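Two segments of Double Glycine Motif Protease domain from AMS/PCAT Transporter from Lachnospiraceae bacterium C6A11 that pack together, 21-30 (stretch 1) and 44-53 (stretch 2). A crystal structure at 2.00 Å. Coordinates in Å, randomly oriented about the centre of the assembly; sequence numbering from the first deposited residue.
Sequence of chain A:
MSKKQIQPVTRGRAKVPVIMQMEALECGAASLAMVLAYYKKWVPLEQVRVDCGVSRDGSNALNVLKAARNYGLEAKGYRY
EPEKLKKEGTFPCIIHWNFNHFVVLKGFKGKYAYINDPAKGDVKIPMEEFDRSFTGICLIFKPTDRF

Stretch 1 (21-30) QMEALECGAA
Stretch 2 (44-53) PLEQVRVDCG

Stretch 2 carries one helix, residues 45-52, with Pro44 before it and Gly53 after it. It packs against stretch 1, where Cys27 to Ala30 are helical and the helix continues beyond. The contact is small, burying 320 Å² over both sides. Its register is set by Ala29 and Arg49, whose CA atoms lie 5.1 Å apart. At Ala30 the nearest CA is that of Leu45, 7.4 Å from its own.

Pro44 is the N-cap, with phi/psi of -53/138 and a C-gamma exo ring. It does not reach stretch 1. Its O accepts from Val48 N at 3.2 Å and, weakly, from Gln47 N at 3.0 Å.

Leu45 opens the helix at -58/-35. Its side chain points toward stretch 1 with chi1 t and chi2 p. Leu45 CD1 rests 4.2 Å from Ala29 O and 4.5 Å from Ala30 N, so the methyl packs against backbone. Ala30 itself directs its CB away.

Glu46 and Gln47 are exposed and make no contact with stretch 1. Gln47 is chi1 t, chi2 p, and its NE2 donates to Asp51 OD1 at 3.1 Å, one turn later.

Val48 points toward stretch 1 with chi1 t. Its CG1 is 3.4 Å from Ala29 O and 4.1 Å from Ala29 CB. The second distance is an apolar side-chain contact.

Arg49 lies at the centre of the contact. Its backbone is -57/-50, and its N donates a hydrogen bond to Leu45 O at 3.1 Å. Ala29 points its CB toward the helix and places it 3.7 Å from Arg49 CA and 4.1 Å from Arg49 CG. The Ala29 methyl therefore lies against the Arg49 backbone as well as its side chain. The CA-to-CB bond of Arg49 points sideways, but the extended chain, m, t, t with chi4 at 116°, brings its end nearer to stretch 1. Arg49 NE and Glu26 OE1 form a salt bridge at 3.1 Å. The hydrogen bond within it is weak, with an angle of 147° at the hydrogen. Glu26 is buried and points toward stretch 2, with chi1 m, chi2 t and chi3 at 11°. Its OE1 also accepts a weak hydrogen bond from Met22 N at 3.3 Å, so one oxygen ties the loop to the arginine. Met22, m, m, m, sets its CG 3.9 Å from Arg49 NH2. Both OE1 and this CG lie at the guanidinium edge, near its plane.

Val50 points away from stretch 1, and Asp51 is out of reach. Asp51 N donates a hydrogen bond to Gln47 O at 2.9 Å.

Cys52 points toward stretch 1 with chi1 m at -75°. Its SG lies 4.2 Å from Ala29 CA. Its N donates to Val48 O at 2.8 Å.

Gly53 follows the helix in a Schellman motif, with phi/psi of 69/43. The positive phi favours glycine. Its N donates to Val50 O at 3.2 Å, and it makes no contact with stretch 1.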

ATOM      1  N   GLN A  21      11.041  -7.001   0.989  1.00 44.04           N
ATOM      2  CA  GLN A  21      10.574  -8.063   1.885  1.00 41.45           C
ATOM      3  C   GLN A  21      11.756  -9.008   2.124  1.00 43.24           C
ATOM      4  O   GLN A  21      12.459  -9.373   1.165  1.00 34.90           O
ATOM      5  CB  GLN A  21       9.387  -8.823   1.306  1.00 38.41           C
ATOM      6  CG  GLN A  21       9.681  -9.661   0.061  1.00 36.50           C
ATOM      7  CD  GLN A  21       8.429 -10.070  -0.685  1.00 35.20           C
ATOM      8  OE1 GLN A  21       7.340  -9.652  -0.355  1.00 32.77           O
ATOM      9  NE2 GLN A  21       8.587 -10.890  -1.710  1.00 35.04           N
ATOM     10  N   MET A  22      11.990  -9.387   3.388  1.00 45.44           N
ATOM     11  CA  MET A  22      13.078 -10.341   3.713  1.00 49.38           C
ATOM     12  C   MET A  22      12.707 -11.760   3.335  1.00 44.55           C
ATOM     13  O   MET A  22      13.572 -12.542   3.005  1.00 47.65           O
ATOM     14  CB  MET A  22      13.463 -10.273   5.185  1.00 55.13           C
ATOM     15  CG  MET A  22      14.105  -8.925   5.558  1.00 60.23           C
ATOM     16  SD  MET A  22      15.391  -8.182   4.446  1.00 75.82           S
ATOM     17  CE  MET A  22      16.476  -9.478   3.805  1.00 69.91           C
ATOM     18  N   GLU A  23      11.421 -12.091   3.392  1.00 45.31           N
ATOM     19  CA  GLU A  23      10.924 -13.312   2.771  1.00 47.58           C
ATOM     20  C   GLU A  23       9.531 -13.097   2.169  1.00 44.79           C
ATOM     21  O   GLU A  23       8.854 -12.099   2.465  1.00 43.83           O
ATOM     22  CB  GLU A  23      11.008 -14.513   3.732  1.00 49.78           C
ATOM     23  CG  GLU A  23       9.986 -14.533   4.845  1.00 58.60           C
ATOM     24  CD  GLU A  23       8.776 -15.448   4.598  1.00 69.50           C
ATOM     25  OE1 GLU A  23       8.709 -16.157   3.547  1.00 61.20           O
ATOM     26  OE2 GLU A  23       7.879 -15.463   5.496  1.00 74.68           O
ATOM     27  N   ALA A  24       9.137 -14.049   1.320  1.00 43.14           N
ATOM     28  CA  ALA A  24       7.968 -13.935   0.416  1.00 43.78           C
ATOM     29  C   ALA A  24       6.602 -13.562   1.015  1.00 40.03           C
ATOM     30  O   ALA A  24       5.766 -12.981   0.323  1.00 45.16           O
ATOM     31  CB  ALA A  24       7.822 -15.209  -0.413  1.00 41.24           C
ATOM     32  N   LEU A  25       6.366 -13.913   2.265  1.00 36.63           N
ATOM     33  CA  LEU A  25       5.067 -13.727   2.893  1.00 38.20           C
ATOM     34  C   LEU A  25       4.954 -12.332   3.466  1.00 37.28           C
ATOM     35  O   LEU A  25       3.869 -11.960   3.906  1.00 35.36           O
ATOM     36  CB  LEU A  25       4.863 -14.720   4.060  1.00 42.42           C
ATOM     37  CG  LEU A  25       4.404 -16.200   3.915  1.00 46.47           C
ATOM     38  CD1 LEU A  25       4.786 -16.845   2.595  1.00 45.52           C
ATOM     39  CD2 LEU A  25       4.955 -17.013   5.101  1.00 44.49           C
ATOM     40  N   GLU A  26       6.049 -11.549   3.457  1.00 38.30           N
ATOM     41  CA  GLU A  26       6.121 -10.255   4.178  1.00 36.94           C
ATOM     42  C   GLU A  26       5.705  -8.998   3.414  1.00 32.54           C
ATOM     43  O   GLU A  26       5.742  -7.911   4.007  1.00 36.48           O
ATOM     44  CB  GLU A  26       7.540 -10.067   4.767  1.00 37.98           C
ATOM     45  CG  GLU A  26       7.916 -11.153   5.753  1.00 42.65           C
ATOM     46  CD  GLU A  26       9.358 -11.105   6.227  1.00 43.86           C
ATOM     47  OE1 GLU A  26      10.081 -10.120   5.978  1.00 42.33           O
ATOM     48  OE2 GLU A  26       9.752 -12.098   6.875  1.00 47.17           O
ATOM     49  N   CYS A  27       5.264  -9.122   2.164  1.00 31.34           N
ATOM     50  CA  CYS A  27       4.985  -7.920   1.297  1.00 32.36           C
ATOM     51  C   CYS A  27       4.075  -6.850   1.957  1.00 30.18           C
ATOM     52  O   CYS A  27       4.338  -5.654   1.807  1.00 29.15           O
ATOM     53  CB  CYS A  27       4.409  -8.318  -0.067  1.00 33.64           C
ATOM     54  SG  CYS A  27       2.888  -9.279   0.028  1.00 35.40           S
ATOM     55  N   GLY A  28       3.030  -7.297   2.662  1.00 27.99           N
ATOM     56  CA  GLY A  28       2.103  -6.422   3.410  1.00 27.52           C
ATOM     57  C   GLY A  28       2.844  -5.533   4.376  1.00 28.14           C
ATOM     58  O   GLY A  28       2.676  -4.313   4.384  1.00 31.00           O
ATOM     59  N   ALA A  29       3.682  -6.161   5.188  1.00 28.56           N
ATOM     60  CA  ALA A  29       4.480  -5.470   6.188  1.00 27.97           C
ATOM     61  C   ALA A  29       5.553  -4.528   5.615  1.00 26.12           C
ATOM     62  O   ALA A  29       5.743  -3.419   6.125  1.00 23.44           O
ATOM     63  CB  ALA A  29       5.133  -6.493   7.110  1.00 29.33           C
ATOM     64  N   ALA A  30       6.264  -4.990   4.579  1.00 23.90           N
ATOM     65  CA  ALA A  30       7.230  -4.159   3.891  1.00 25.66           C
ATOM     66  C   ALA A  30       6.536  -2.913   3.285  1.00 25.16           C
ATOM     67  O   ALA A  30       7.044  -1.817   3.415  1.00 22.34           O
ATOM     68  CB  ALA A  30       7.919  -4.973   2.797  1.00 27.86           C
ATOM     69  N   PRO A  44      10.316  -0.301  14.074  1.00 35.00           N
ATOM     70  CA  PRO A  44      11.165  -1.415  13.608  1.00 34.33           C
ATOM     71  C   PRO A  44      10.414  -2.357  12.641  1.00 33.59           C
ATOM     72  O   PRO A  44       9.250  -2.670  12.859  1.00 34.28           O
ATOM     73  CB  PRO A  44      11.571  -2.122  14.925  1.00 39.13           C
ATOM     74  CG  PRO A  44      10.988  -1.344  16.098  1.00 37.51           C
ATOM     75  CD  PRO A  44      10.250  -0.156  15.548  1.00 35.32           C
ATOM     76  N   LEU A  45      11.046  -2.808  11.566  1.00 38.56           N
ATOM     77  CA  LEU A  45      10.350  -3.684  10.597  1.00 38.42           C
ATOM     78  C   LEU A  45       9.807  -4.948  11.248  1.00 37.18           C
ATOM     79  O   LEU A  45       8.753  -5.419  10.865  1.00 35.86           O
ATOM     80  CB  LEU A  45      11.255  -4.070   9.415  1.00 45.24           C
ATOM     81  CG  LEU A  45      10.725  -5.176   8.455  1.00 50.91           C
ATOM     82  CD1 LEU A  45       9.395  -4.813   7.778  1.00 52.83           C
ATOM     83  CD2 LEU A  45      11.763  -5.520   7.382  1.00 54.08           C
ATOM     84  N   GLU A  46      10.523  -5.490  12.239  1.00 38.10           N
ATOM     85  CA  GLU A  46      10.073  -6.692  12.962  1.00 35.34           C
ATOM     86  C   GLU A  46       8.750  -6.420  13.642  1.00 28.29           C
ATOM     87  O   GLU A  46       7.910  -7.287  13.691  1.00 29.27           O
ATOM     88  CB  GLU A  46      11.074  -7.226  14.036  1.00 38.86           C
ATOM     89  CG  GLU A  46      12.541  -6.797  14.002  1.00 46.93           C
ATOM     90  CD  GLU A  46      12.822  -5.480  14.731  1.00 45.54           C
ATOM     91  OE1 GLU A  46      12.716  -5.343  15.980  1.00 40.78           O
ATOM     92  OE2 GLU A  46      13.176  -4.570  13.999  1.00 48.67           O
ATOM     93  N   GLN A  47       8.597  -5.232  14.213  1.00 25.62           N
ATOM     94  CA  GLN A  47       7.357  -4.865  14.875  1.00 25.22           C
ATOM     95  C   GLN A  47       6.191  -4.777  13.868  1.00 27.03           C
ATOM     96  O   GLN A  47       5.087  -5.252  14.154  1.00 24.28           O
ATOM     97  CB  GLN A  47       7.552  -3.535  15.642  1.00 24.77           C
ATOM     98  CG  GLN A  47       6.406  -3.191  16.592  1.00 23.41           C
ATOM     99  CD  GLN A  47       6.283  -4.168  17.733  1.00 24.46           C
ATOM    100  OE1 GLN A  47       7.254  -4.342  18.478  1.00 25.73           O
ATOM    101  NE2 GLN A  47       5.094  -4.824  17.897  1.00 25.84           N
ATOM    102  N   VAL A  48       6.453  -4.211  12.680  1.00 30.88           N
ATOM    103  CA  VAL A  48       5.429  -4.049  11.650  1.00 30.64           C
ATOM    104  C   VAL A  48       4.879  -5.429  11.206  1.00 32.60           C
ATOM    105  O   VAL A  48       3.663  -5.590  11.010  1.00 28.28           O
ATOM    106  CB  VAL A  48       5.937  -3.245  10.424  1.00 29.95           C
ATOM    107  CG1 VAL A  48       4.840  -3.115   9.363  1.00 31.91           C
ATOM    108  CG2 VAL A  48       6.478  -1.862  10.812  1.00 29.87           C
ATOM    109  N   ARG A  49       5.769  -6.401  11.037  1.00 39.13           N
ATOM    110  CA  ARG A  49       5.366  -7.754  10.610  1.00 41.11           C
ATOM    111  C   ARG A  49       4.353  -8.316  11.590  1.00 40.84           C
ATOM    112  O   ARG A  49       3.306  -8.816  11.213  1.00 39.33           O
ATOM    113  CB  ARG A  49       6.526  -8.723  10.633  1.00 44.03           C
ATOM    114  CG  ARG A  49       7.584  -8.573   9.586  1.00 49.63           C
ATOM    115  CD  ARG A  49       8.522  -9.771   9.672  1.00 53.81           C
ATOM    116  NE  ARG A  49       9.782  -9.485   9.023  1.00 62.39           N
ATOM    117  CZ  ARG A  49      10.986  -9.421   9.598  1.00 61.97           C
ATOM    118  NH1 ARG A  49      11.184  -9.645  10.897  1.00 60.73           N
ATOM    119  NH2 ARG A  49      12.032  -9.144   8.817  1.00 65.47           N
ATOM    120  N   VAL A  50       4.711  -8.226  12.856  1.00 40.59           N
ATOM    121  CA  VAL A  50       3.905  -8.776  13.937  1.00 43.69           C
ATOM    122  C   VAL A  50       2.597  -8.014  14.076  1.00 39.39           C
ATOM    123  O   VAL A  50       1.574  -8.627  14.298  1.00 37.12           O
ATOM    124  CB  VAL A  50       4.762  -8.822  15.241  1.00 41.15           C
ATOM    125  CG1 VAL A  50       4.005  -8.364  16.464  1.00 41.27           C
ATOM    126  CG2 VAL A  50       5.333 -10.219  15.386  1.00 41.13           C
ATOM    127  N   ASP A  51       2.630  -6.693  13.937  1.00 36.21           N
ATOM    128  CA  ASP A  51       1.403  -5.890  14.021  1.00 37.13           C
ATOM    129  C   ASP A  51       0.502  -6.066  12.806  1.00 38.04           C
ATOM    130  O   ASP A  51      -0.684  -5.920  12.929  1.00 39.17           O
ATOM    131  CB  ASP A  51       1.702  -4.413  14.230  1.00 40.45           C
ATOM    132  CG  ASP A  51       2.435  -4.149  15.539  1.00 39.72           C
ATOM    133  OD1 ASP A  51       2.435  -5.013  16.412  1.00 43.01           O
ATOM    134  OD2 ASP A  51       3.002  -3.068  15.697  1.00 42.66           O
ATOM    135  N   CYS A  52       1.054  -6.422  11.648  1.00 37.35           N
ATOM    136  CA  CYS A  52       0.234  -6.733  10.479  1.00 35.99           C
ATOM    137  C   CYS A  52      -0.326  -8.140  10.526  1.00 37.54           C
ATOM    138  O   CYS A  52      -1.162  -8.507   9.700  1.00 34.73           O
ATOM    139  CB  CYS A  52       1.046  -6.544   9.189  1.00 36.56           C
ATOM    140  SG  CYS A  52       1.272  -4.790   8.796  1.00 34.73           S
ATOM    141  N   GLY A  53       0.170  -8.962  11.457  1.00 37.99           N
ATOM    142  CA  GLY A  53      -0.217 -10.351  11.550  1.00 37.26           C
ATOM    143  C   GLY A  53       0.258 -11.230  10.413  1.00 36.30           C
ATOM    144  O   GLY A  53      -0.500 -12.077   9.954  1.00 43.40           O
TER